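Local coordinates for protein cytochrome P450 (CYP102L1) (Mycobacterium phage Adler, PDB 6N6Q) that probably acts as a haem-thiolate monooxygenase, using its haem iron to activate molecular oxygen and oxidise organic substrates, at residues A[35-40]-A[450-455]; A[279-284]-A[454-459]; A[284-289]-A[342-347]. All blocks are in the same frame, centred on the assembly; numbering follows the deposited sequence.

Contact 1. Residues A[35-40]-A[450-455]; sequences PVQGLT and LKVSET
Glu454 reaches from the strand 451-454 to the first turn of helix 35-43, where its two carboxylate oxygens divide two backbone N-H groups between them. OE1 accepts a fairly straight bond from Val36 N at 3.0 Å, and OE2 accepts from Gln37 N at 3.0 Å. Both oxygens use their syn lone pairs, so the carboxylate meets consecutive amides like a two-pronged fork. With CG beside its own backbone N (chi1 -56°) and the chain extended beyond, the side chain spans the gap. The positive end of the helix dipole would probably stabilise its negative charge.

A second set of bonds comes from the side chain of Gln37, which runs back past Glu454 in the opposite direction. Its NE2 gives a nearly straight bond to Val452 O (2.8 Å, 171°), arriving from above the carbonyl plane while the oxygen lies in the amide plane. The same NE2 makes a weak bond to Glu454 OE2 at 3.3 Å; amide and carboxylate planes are turned only 20° apart.

Carbon atoms flank these bonds. Pro35 CD (3.2 Å) and Val36 CG2 lie against Glu454 OE1, and Val452 CG1 lies beside Gln37 NE2.

A carboxylate at the N-terminal turn of a helix is a classic way to satisfy its leading amides; here it joins the first helix of the modelled chain to the 451-454/458-461 hairpin near the C-terminus of the P450 fold.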
loop_
_atom_site.group_PDB
_atom_site.type_symbol
_atom_site.label_atom_id
_atom_site.label_comp_id
_atom_site.label_asym_id
_atom_site.label_seq_id
_atom_site.Cartn_x
_atom_site.Cartn_y
_atom_site.Cartn_z
ATOM N N PRO A 35 4.658 -11.097 -12.720
ATOM C CA PRO A 35 4.316 -12.385 -12.084
ATOM C C PRO A 35 2.839 -12.548 -11.761
ATOM O O PRO A 35 2.229 -13.549 -12.161
ATOM C CB PRO A 35 5.184 -12.381 -10.817
ATOM C CG PRO A 35 6.293 -11.421 -11.109
ATOM C CD PRO A 35 5.680 -10.358 -11.963
ATOM N N VAL A 36 2.244 -11.594 -11.041
ATOM C CA VAL A 36 0.867 -11.761 -10.589
ATOM C C VAL A 36 -0.097 -11.738 -11.769
ATOM O O VAL A 36 -1.063 -12.510 -11.812
ATOM C CB VAL A 36 0.512 -10.687 -9.545
ATOM C CG1 VAL A 36 -0.904 -10.898 -9.033
ATOM C CG2 VAL A 36 1.508 -10.718 -8.398
ATOM N N GLN A 37 0.146 -10.861 -12.745
ATOM C CA GLN A 37 -0.689 -10.850 -13.940
ATOM C C GLN A 37 -0.542 -12.140 -14.742
ATOM O O GLN A 37 -1.493 -12.558 -15.415
ATOM C CB GLN A 37 -0.353 -9.637 -14.809
ATOM C CG GLN A 37 -0.647 -8.305 -14.136
ATOM C CD GLN A 37 -0.039 -7.127 -14.869
ATOM O OE1 GLN A 37 -0.242 -6.955 -16.071
ATOM N NE2 GLN A 37 0.717 -6.310 -14.146
ATOM N N GLY A 38 0.633 -12.775 -14.680
ATOM C CA GLY A 38 0.823 -14.051 -15.351
ATOM C C GLY A 38 0.144 -15.193 -14.621
ATOM O O GLY A 38 -0.417 -16.098 -15.247
ATOM N N LEU A 39 0.163 -15.152 -13.286
ATOM C CA LEU A 39 -0.521 -16.176 -12.504
ATOM C C LEU A 39 -2.029 -16.107 -12.692
ATOM O O LEU A 39 -2.699 -17.145 -12.691
ATOM C CB LEU A 39 -0.164 -16.036 -11.025
ATOM C CG LEU A 39 1.299 -16.277 -10.652
ATOM C CD1 LEU A 39 1.545 -15.981 -9.176
ATOM C CD2 LEU A 39 1.703 -17.703 -10.987
ATOM N N THR A 40 -2.576 -14.901 -12.858
ATOM C CA THR A 40 -4.013 -14.756 -13.074
ATOM C C THR A 40 -4.434 -15.394 -14.392
ATOM O O THR A 40 -5.433 -16.120 -14.450
ATOM C CB THR A 40 -4.401 -13.276 -13.038
ATOM O OG1 THR A 40 -4.163 -12.751 -11.726
ATOM C CG2 THR A 40 -5.871 -13.092 -13.392
ATOM N N LEU A 450 -3.660 1.352 -20.510
ATOM C CA LEU A 450 -3.228 1.032 -19.154
ATOM C C LEU A 450 -2.294 -0.172 -19.164
ATOM O O LEU A 450 -2.704 -1.287 -19.502
ATOM C CB LEU A 450 -4.440 0.772 -18.266
ATOM C CG LEU A 450 -4.152 0.465 -16.797
ATOM C CD1 LEU A 450 -3.400 1.614 -16.142
ATOM C CD2 LEU A 450 -5.441 0.172 -16.047
ATOM N N LYS A 451 -1.037 0.054 -18.792
ATOM C CA LYS A 451 -0.063 -1.003 -18.562
ATOM C C LYS A 451 0.366 -0.955 -17.104
ATOM O O LYS A 451 0.633 0.121 -16.563
ATOM C CB LYS A 451 1.156 -0.856 -19.482
ATOM C CG LYS A 451 1.110 -1.725 -20.735
ATOM C CD LYS A 451 -0.197 -1.555 -21.497
ATOM C CE LYS A 451 -0.208 -2.377 -22.775
ATOM N NZ LYS A 451 0.838 -1.919 -23.731
ATOM N N VAL A 452 0.422 -2.121 -16.466
ATOM C CA VAL A 452 0.688 -2.220 -15.036
ATOM C C VAL A 452 2.003 -2.957 -14.834
ATOM O O VAL A 452 2.115 -4.144 -15.170
ATOM C CB VAL A 452 -0.455 -2.926 -14.292
ATOM C CG1 VAL A 452 -0.088 -3.129 -12.833
ATOM C CG2 VAL A 452 -1.738 -2.119 -14.415
ATOM N N SER A 453 2.994 -2.258 -14.288
ATOM C CA SER A 453 4.244 -2.886 -13.893
ATOM C C SER A 453 4.125 -3.422 -12.472
ATOM O O SER A 453 3.243 -3.031 -11.704
ATOM C CB SER A 453 5.409 -1.898 -13.995
ATOM O OG SER A 453 5.319 -0.892 -13.001
ATOM N N GLU A 454 5.027 -4.335 -12.125
ATOM C CA GLU A 454 4.998 -5.007 -10.830
ATOM C C GLU A 454 6.337 -4.800 -10.136
ATOM O O GLU A 454 7.362 -5.330 -10.579
ATOM C CB GLU A 454 4.683 -6.494 -10.990
ATOM C CG GLU A 454 3.391 -6.769 -11.737
ATOM C CD GLU A 454 2.872 -8.175 -11.510
ATOM O OE1 GLU A 454 3.252 -8.793 -10.492
ATOM O OE2 GLU A 454 2.083 -8.660 -12.348
ATOM N N THR A 455 6.325 -4.025 -9.063
ATOM C CA THR A 455 7.473 -3.864 -8.177
ATOM C C THR A 455 7.143 -4.554 -6.851
ATOM O O THR A 455 6.747 -5.723 -6.882
ATOM C CB THR A 455 7.818 -2.386 -8.053
ATOM O OG1 THR A 455 6.791 -1.721 -7.306
ATOM C CG2 THR A 455 7.924 -1.748 -9.432
#

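Contact 2. Residues A[279-284]-A[454-459]; sequences GSETSA and ETLTLK. With HEM (protoporphyrin IX containing Fe), chain E.
Thr282, on helix 265-296, and Thr457, just before the returning strand 458-461, bring the two backbones closest, with their CA atoms 6.4 Å apart. The side chain of Glu281 leads the approach. CG stands anti to the backbone N (chi1 -165°) and the chain stays extended beyond it, which carries the carboxylate to the hairpin turn. There Thr455 OG1 donates to Glu281 OE2 at 3.0 Å, meeting it from above the carboxylate plane. The same hydroxyl accepts a weak bond from Thr457 N, while Thr455 N is bonded to Thr457 O, so the turn is tied across its own neck. Thr457 OG1 rests on the stem of the glutamate, 3.3 Å from Glu281 CG, and makes a weak bond with Asn285 ND2.

Thr282 and Thr457 meet through their methyls, CG2 to CG2 at 3.6 Å, their side chains crossing at about a right angle. The hydroxyl of Thr282 bonds to Ala278 O and lies 3.2 Å from haem C4B. Gly279 CA approaches haem C2C to 3.3 Å. Gly279, Glu281 and Thr282 belong to the AGxET sequence typical of the long distal helix of P450s, whose acid-threonine pair is commonly linked to oxygen activation.

The helix thus runs across the haem, with the 451-454/458-461 hairpin at Glu281 and Thr282 and helix 152-169 touching Ser280, Glu281 and Ala284.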
loop_
_atom_site.group_PDB
_atom_site.type_symbol
_atom_site.label_atom_id
_atom_site.label_comp_id
_atom_site.label_asym_id
_atom_site.label_seq_id
_atom_site.Cartn_x
_atom_site.Cartn_y
_atom_site.Cartn_z
ATOM N N GLY A 279 3.518 1.919 3.553
ATOM C CA GLY A 279 2.358 2.780 3.470
ATOM C C GLY A 279 2.368 3.737 2.295
ATOM O O GLY A 279 1.309 4.116 1.787
ATOM N N SER A 280 3.560 4.137 1.853
ATOM C CA SER A 280 3.662 5.146 0.805
ATOM C C SER A 280 3.321 4.579 -0.567
ATOM O O SER A 280 2.460 5.119 -1.270
ATOM C CB SER A 280 5.065 5.751 0.795
ATOM O OG SER A 280 5.378 6.296 -0.474
ATOM N N GLU A 281 3.988 3.494 -0.969
ATOM C CA GLU A 281 3.855 3.023 -2.346
ATOM C C GLU A 281 2.466 2.455 -2.614
ATOM O O GLU A 281 1.920 2.635 -3.708
ATOM C CB GLU A 281 4.932 1.984 -2.654
ATOM C CG GLU A 281 5.111 1.714 -4.139
ATOM C CD GLU A 281 6.332 0.869 -4.442
ATOM O OE1 GLU A 281 6.949 0.346 -3.489
ATOM O OE2 GLU A 281 6.679 0.731 -5.634
ATOM N N THR A 282 1.879 1.769 -1.631
ATOM C CA THR A 282 0.538 1.223 -1.811
ATOM C C THR A 282 -0.484 2.333 -2.018
ATOM O O THR A 282 -1.283 2.290 -2.961
ATOM C CB THR A 282 0.152 0.362 -0.607
ATOM O OG1 THR A 282 0.322 1.118 0.598
ATOM C CG2 THR A 282 1.008 -0.892 -0.545
ATOM N N SER A 283 -0.471 3.341 -1.143
ATOM C CA SER A 283 -1.449 4.421 -1.238
ATOM C C SER A 283 -1.226 5.265 -2.486
ATOM O O SER A 283 -2.189 5.717 -3.116
ATOM C CB SER A 283 -1.388 5.296 0.013
ATOM O OG SER A 283 -1.599 4.526 1.182
ATOM N N ALA A 284 0.036 5.487 -2.861
ATOM C CA ALA A 284 0.329 6.336 -4.010
ATOM C C ALA A 284 -0.133 5.697 -5.313
ATOM O O ALA A 284 -0.686 6.379 -6.183
ATOM C CB ALA A 284 1.825 6.636 -4.069
ATOM N N GLU A 454 5.027 -4.335 -12.125
ATOM C CA GLU A 454 4.998 -5.007 -10.830
ATOM C C GLU A 454 6.337 -4.800 -10.136
ATOM O O GLU A 454 7.362 -5.330 -10.579
ATOM C CB GLU A 454 4.683 -6.494 -10.990
ATOM C CG GLU A 454 3.391 -6.769 -11.737
ATOM C CD GLU A 454 2.872 -8.175 -11.510
ATOM O OE1 GLU A 454 3.252 -8.793 -10.492
ATOM O OE2 GLU A 454 2.083 -8.660 -12.348
ATOM N N THR A 455 6.325 -4.025 -9.063
ATOM C CA THR A 455 7.473 -3.864 -8.177
ATOM C C THR A 455 7.143 -4.554 -6.851
ATOM O O THR A 455 6.747 -5.723 -6.882
ATOM C CB THR A 455 7.818 -2.386 -8.053
ATOM O OG1 THR A 455 6.791 -1.721 -7.306
ATOM C CG2 THR A 455 7.924 -1.748 -9.432
ATOM N N LEU A 456 7.281 -3.892 -5.702
ATOM C CA LEU A 456 6.666 -4.411 -4.490
ATOM C C LEU A 456 5.150 -4.313 -4.553
ATOM O O LEU A 456 4.459 -5.052 -3.843
ATOM C CB LEU A 456 7.189 -3.662 -3.264
ATOM C CG LEU A 456 8.702 -3.724 -3.039
ATOM C CD1 LEU A 456 9.095 -2.945 -1.791
ATOM C CD2 LEU A 456 9.168 -5.172 -2.949
ATOM N N THR A 457 4.624 -3.420 -5.388
ATOM C CA THR A 457 3.195 -3.223 -5.564
ATOM C C THR A 457 2.875 -3.124 -7.050
ATOM O O THR A 457 3.765 -3.045 -7.900
ATOM C CB THR A 457 2.704 -1.955 -4.847
ATOM O OG1 THR A 457 3.358 -0.807 -5.403
ATOM C CG2 THR A 457 2.992 -2.030 -3.356
ATOM N N LEU A 458 1.581 -3.130 -7.357
ATOM C CA LEU A 458 1.120 -2.865 -8.713
ATOM C C LEU A 458 1.099 -1.361 -8.954
ATOM O O LEU A 458 0.622 -0.596 -8.111
ATOM C CB LEU A 458 -0.270 -3.463 -8.937
ATOM C CG LEU A 458 -0.333 -4.850 -9.580
ATOM C CD1 LEU A 458 0.641 -5.812 -8.918
ATOM C CD2 LEU A 458 -1.752 -5.398 -9.524
ATOM N N LYS A 459 1.619 -0.938 -10.105
ATOM C CA LYS A 459 1.752 0.475 -10.411
ATOM C C LYS A 459 1.422 0.729 -11.875
ATOM O O LYS A 459 1.813 -0.062 -12.745
ATOM C CB LYS A 459 3.173 0.972 -10.110
ATOM C CG LYS A 459 3.328 2.481 -10.152
ATOM C CD LYS A 459 4.779 2.894 -9.992
ATOM C CE LYS A 459 5.578 2.553 -11.235
ATOM N NZ LYS A 459 5.012 3.222 -12.439
HETATM C CHA HEM E . -0.201 -4.914 6.022
HETATM C CHB HEM E . -2.246 -3.406 1.879
HETATM C CHC HEM E . -1.609 1.218 3.251
HETATM C CHD HEM E . 1.082 -0.315 6.997
HETATM C C1A HEM E . -0.835 -4.927 4.795
HETATM C C2A HEM E . -1.291 -6.093 4.060
HETATM C C3A HEM E . -1.851 -5.676 2.924
HETATM C C4A HEM E . -1.779 -4.229 2.885
HETATM C CMA HEM E . -2.466 -6.586 1.841
HETATM C CAA HEM E . -1.152 -7.567 4.498
HETATM C CBA HEM E . 0.213 -8.079 4.049
HETATM C CGA HEM E . 0.332 -9.562 4.289
HETATM O O1A HEM E . -0.680 -10.200 4.681
HETATM O O2A HEM E . 1.446 -10.110 4.085
HETATM C C1B HEM E . -2.305 -2.026 1.916
HETATM C C2B HEM E . -2.995 -1.179 0.962
HETATM C C3B HEM E . -2.822 0.104 1.338
HETATM C C4B HEM E . -2.013 0.102 2.544
HETATM C CMB HEM E . -3.776 -1.736 -0.252
HETATM C CAB HEM E . -3.337 1.413 0.684
HETATM C CBB HEM E . -4.058 1.481 -0.443
HETATM C C1C HEM E . -0.848 1.224 4.403
HETATM C C2C HEM E . -0.485 2.382 5.194
HETATM C C3C HEM E . 0.256 1.978 6.227
HETATM C C4C HEM E . 0.398 0.529 6.139
HETATM C CMC HEM E . -0.875 3.848 4.904
HETATM C CAC HEM E . 0.829 2.947 7.290
HETATM C CBC HEM E . 1.543 2.535 8.342
HETATM C C1D HEM E . 0.966 -1.690 7.073
HETATM C C2D HEM E . 1.585 -2.554 8.062
HETATM C C3D HEM E . 1.231 -3.817 7.795
HETATM C C4D HEM E . 0.374 -3.810 6.625
HETATM C CMD HEM E . 2.496 -2.094 9.222
HETATM C CAD HEM E . 1.658 -5.071 8.593
HETATM C CBD HEM E . 0.731 -5.270 9.788
HETATM C CGD HEM E . 1.086 -6.545 10.513
HETATM O O1D HEM E . 0.881 -6.606 11.754
HETATM O O2D HEM E . 1.580 -7.499 9.856
HETATM N NA HEM E . -1.150 -3.811 4.042
HETATM N NB HEM E . -1.720 -1.210 2.863
HETATM N NC HEM E . -0.291 0.116 5.012
HETATM N ND HEM E . 0.236 -2.495 6.215
HETATM FE FE HEM E . -0.612 -1.843 4.454
#

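Contact 3. Residues A[284-289]-A[342-347]; sequences ANAIAF and WPVAPG. With HEM (protoporphyrin IX containing Fe), chain E.
Val344 and Trp342 are the bumps that the loop after helix 329-341 offers to helix 265-296. Val344 divides its two methyls between protein and cofactor. CG1, anti to the carbonyl carbon (chi1 -66°), settles into a shallow hollow on the helix, 3.4 Å from Ala286 N and 3.6 Å from Asn285 CB, with Ala286 CB a little further off. CG2 instead reaches haem CMB at 3.7 Å. The valine therefore wedges between the helix backbone and the rim of the porphyrin, and Ala345 CB extends the loop's footing on the haem through CMA.

Phe289, one turn along from Asn285 and Ala286, closes the other end of the hollow. The edge of its ring faces Val344, CD2 lying 4.1 Å from CG1 near the ring plane. One face is occupied by Trp342: CB stands over the centre of the ring at 3.7 Å, only 11° off the normal, a CH-pi contact. From there the indole spreads parallel to the phenyl but slid aside, its five-membered ring at 1° to it with centroids 4.8 Å apart. Overlap is thus slight, at Phe289 CE1 and Trp342 CG, and CB, rather than the indole, sits over the ring centre.

No hydrogen bond crosses the contact, which rests on van der Waals and CH-pi contacts. The indole also meets the His376 ring, and Leu450 touches both aromatics.

Such a segment, leaving the helix that carries the P450 ExxR sequence and turning along the haem edge before strand 347-352, is characteristic of the cytochrome P450 active site, where it commonly lines the substrate pocket.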
loop_
_atom_site.group_PDB
_atom_site.type_symbol
_atom_site.label_atom_id
_atom_site.label_comp_id
_atom_site.label_asym_id
_atom_site.label_seq_id
_atom_site.Cartn_x
_atom_site.Cartn_y
_atom_site.Cartn_z
ATOM N N ALA A 284 0.036 5.487 -2.861
ATOM C CA ALA A 284 0.329 6.336 -4.010
ATOM C C ALA A 284 -0.133 5.697 -5.313
ATOM O O ALA A 284 -0.686 6.379 -6.183
ATOM C CB ALA A 284 1.825 6.636 -4.069
ATOM N N ASN A 285 0.090 4.391 -5.469
ATOM C CA ASN A 285 -0.314 3.727 -6.703
ATOM C C ASN A 285 -1.825 3.552 -6.777
ATOM O O ASN A 285 -2.394 3.579 -7.874
ATOM C CB ASN A 285 0.394 2.380 -6.827
ATOM C CG ASN A 285 1.899 2.527 -6.920
ATOM O OD1 ASN A 285 2.407 3.582 -7.299
ATOM N ND2 ASN A 285 2.622 1.469 -6.573
ATOM N N ALA A 286 -2.490 3.375 -5.632
ATOM C CA ALA A 286 -3.949 3.330 -5.630
ATOM C C ALA A 286 -4.537 4.661 -6.085
ATOM O O ALA A 286 -5.493 4.690 -6.870
ATOM C CB ALA A 286 -4.465 2.962 -4.239
ATOM N N ILE A 287 -3.974 5.773 -5.604
ATOM C CA ILE A 287 -4.409 7.090 -6.060
ATOM C C ILE A 287 -4.147 7.249 -7.551
ATOM O O ILE A 287 -4.982 7.784 -8.292
ATOM C CB ILE A 287 -3.711 8.195 -5.241
ATOM C CG1 ILE A 287 -4.181 8.165 -3.787
ATOM C CG2 ILE A 287 -3.963 9.562 -5.855
ATOM C CD1 ILE A 287 -3.330 9.003 -2.857
ATOM N N ALA A 288 -2.984 6.785 -8.018
ATOM C CA ALA A 288 -2.656 6.897 -9.435
ATOM C C ALA A 288 -3.628 6.095 -10.294
ATOM O O ALA A 288 -4.004 6.530 -11.389
ATOM C CB ALA A 288 -1.216 6.441 -9.677
ATOM N N PHE A 289 -4.047 4.921 -9.814
ATOM C CA PHE A 289 -5.057 4.151 -10.533
ATOM C C PHE A 289 -6.392 4.883 -10.558
ATOM O O PHE A 289 -7.053 4.946 -11.602
ATOM C CB PHE A 289 -5.223 2.767 -9.901
ATOM C CG PHE A 289 -4.252 1.740 -10.408
ATOM C CD1 PHE A 289 -4.296 1.319 -11.728
ATOM C CD2 PHE A 289 -3.315 1.171 -9.560
ATOM C CE1 PHE A 289 -3.410 0.365 -12.198
ATOM C CE2 PHE A 289 -2.426 0.218 -10.022
ATOM C CZ PHE A 289 -2.473 -0.186 -11.344
ATOM N N TRP A 342 -7.460 -3.374 -9.597
ATOM C CA TRP A 342 -6.001 -3.414 -9.507
ATOM C C TRP A 342 -5.586 -3.238 -8.057
ATOM O O TRP A 342 -5.282 -2.125 -7.611
ATOM C CB TRP A 342 -5.358 -2.347 -10.394
ATOM C CG TRP A 342 -5.553 -2.608 -11.850
ATOM C CD1 TRP A 342 -6.481 -2.033 -12.669
ATOM C CD2 TRP A 342 -4.812 -3.525 -12.664
ATOM N NE1 TRP A 342 -6.357 -2.530 -13.944
ATOM C CE2 TRP A 342 -5.342 -3.448 -13.968
ATOM C CE3 TRP A 342 -3.751 -4.401 -12.416
ATOM C CZ2 TRP A 342 -4.848 -4.216 -15.021
ATOM C CZ3 TRP A 342 -3.261 -5.163 -13.464
ATOM C CH2 TRP A 342 -3.809 -5.063 -14.751
ATOM N N PRO A 343 -5.547 -4.324 -7.288
ATOM C CA PRO A 343 -5.089 -4.216 -5.899
ATOM C C PRO A 343 -3.591 -3.994 -5.841
ATOM O O PRO A 343 -2.816 -4.870 -6.237
ATOM C CB PRO A 343 -5.495 -5.560 -5.279
ATOM C CG PRO A 343 -5.714 -6.499 -6.441
ATOM C CD PRO A 343 -5.669 -5.723 -7.730
ATOM N N VAL A 344 -3.175 -2.815 -5.366
ATOM C CA VAL A 344 -1.755 -2.477 -5.345
ATOM C C VAL A 344 -0.972 -3.492 -4.525
ATOM O O VAL A 344 0.183 -3.796 -4.840
ATOM C CB VAL A 344 -1.552 -1.040 -4.829
ATOM C CG1 VAL A 344 -2.139 -0.043 -5.815
ATOM C CG2 VAL A 344 -2.183 -0.865 -3.457
ATOM N N ALA A 345 -1.578 -4.036 -3.475
ATOM C CA ALA A 345 -1.037 -5.220 -2.824
ATOM C C ALA A 345 -1.696 -6.434 -3.464
ATOM O O ALA A 345 -2.771 -6.863 -3.025
ATOM C CB ALA A 345 -1.285 -5.184 -1.316
ATOM N N PRO A 346 -1.087 -7.015 -4.504
ATOM C CA PRO A 346 -1.810 -7.993 -5.331
ATOM C C PRO A 346 -2.088 -9.313 -4.635
ATOM O O PRO A 346 -2.861 -10.116 -5.170
ATOM C CB PRO A 346 -0.876 -8.188 -6.530
ATOM C CG PRO A 346 0.484 -7.957 -5.964
ATOM C CD PRO A 346 0.327 -6.894 -4.904
ATOM N N GLY A 347 -1.492 -9.567 -3.477
ATOM C CA GLY A 347 -1.747 -10.816 -2.787
ATOM C C GLY A 347 -0.950 -10.895 -1.507
ATOM O O GLY A 347 -0.152 -10.009 -1.183
HETATM C CHA HEM E . -0.201 -4.914 6.022
HETATM C CHB HEM E . -2.246 -3.406 1.879
HETATM C CHC HEM E . -1.609 1.218 3.251
HETATM C CHD HEM E . 1.082 -0.315 6.997
HETATM C C1A HEM E . -0.835 -4.927 4.795
HETATM C C2A HEM E . -1.291 -6.093 4.060
HETATM C C3A HEM E . -1.851 -5.676 2.924
HETATM C C4A HEM E . -1.779 -4.229 2.885
HETATM C CMA HEM E . -2.466 -6.586 1.841
HETATM C CAA HEM E . -1.152 -7.567 4.498
HETATM C CBA HEM E . 0.213 -8.079 4.049
HETATM C CGA HEM E . 0.332 -9.562 4.289
HETATM O O1A HEM E . -0.680 -10.200 4.681
HETATM O O2A HEM E . 1.446 -10.110 4.085
HETATM C C1B HEM E . -2.305 -2.026 1.916
HETATM C C2B HEM E . -2.995 -1.179 0.962
HETATM C C3B HEM E . -2.822 0.104 1.338
HETATM C C4B HEM E . -2.013 0.102 2.544
HETATM C CMB HEM E . -3.776 -1.736 -0.252
HETATM C CAB HEM E . -3.337 1.413 0.684
HETATM C CBB HEM E . -4.058 1.481 -0.443
HETATM C C1C HEM E . -0.848 1.224 4.403
HETATM C C2C HEM E . -0.485 2.382 5.194
HETATM C C3C HEM E . 0.256 1.978 6.227
HETATM C C4C HEM E . 0.398 0.529 6.139
HETATM C CMC HEM E . -0.875 3.848 4.904
HETATM C CAC HEM E . 0.829 2.947 7.290
HETATM C CBC HEM E . 1.543 2.535 8.342
HETATM C C1D HEM E . 0.966 -1.690 7.073
HETATM C C2D HEM E . 1.585 -2.554 8.062
HETATM C C3D HEM E . 1.231 -3.817 7.795
HETATM C C4D HEM E . 0.374 -3.810 6.625
HETATM C CMD HEM E . 2.496 -2.094 9.222
HETATM C CAD HEM E . 1.658 -5.071 8.593
HETATM C CBD HEM E . 0.731 -5.270 9.788
HETATM C CGD HEM E . 1.086 -6.545 10.513
HETATM O O1D HEM E . 0.881 -6.606 11.754
HETATM O O2D HEM E . 1.580 -7.499 9.856
HETATM N NA HEM E . -1.150 -3.811 4.042
HETATM N NB HEM E . -1.720 -1.210 2.863
HETATM N NC HEM E . -0.291 0.116 5.012
HETATM N ND HEM E . 0.236 -2.495 6.215
HETATM FE FE HEM E . -0.612 -1.843 4.454
#

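Overall arrangement
Contacts 2 and 3 lie side by side on helix 265-296, their centres 6 Å apart, and share Ala284; contact 1 stands about 12 Å from contact 2 and 11 Å from contact 3. The hairpin 451-454/458-461 unites contacts 1 and 2, which share Glu454 and Thr455. Along the chain, contact 3 is nested inside the loops closed by the other two. Leu458 N is probably hydrogen-bonded to Val344 O, and Val452 packs against Trp342 and Phe289, so hairpin, helix and 342-347 loop meet as one unit. Contacts 2 and 3 touch the haem directly, whereas contact 1 joins this region to the N-terminal helix.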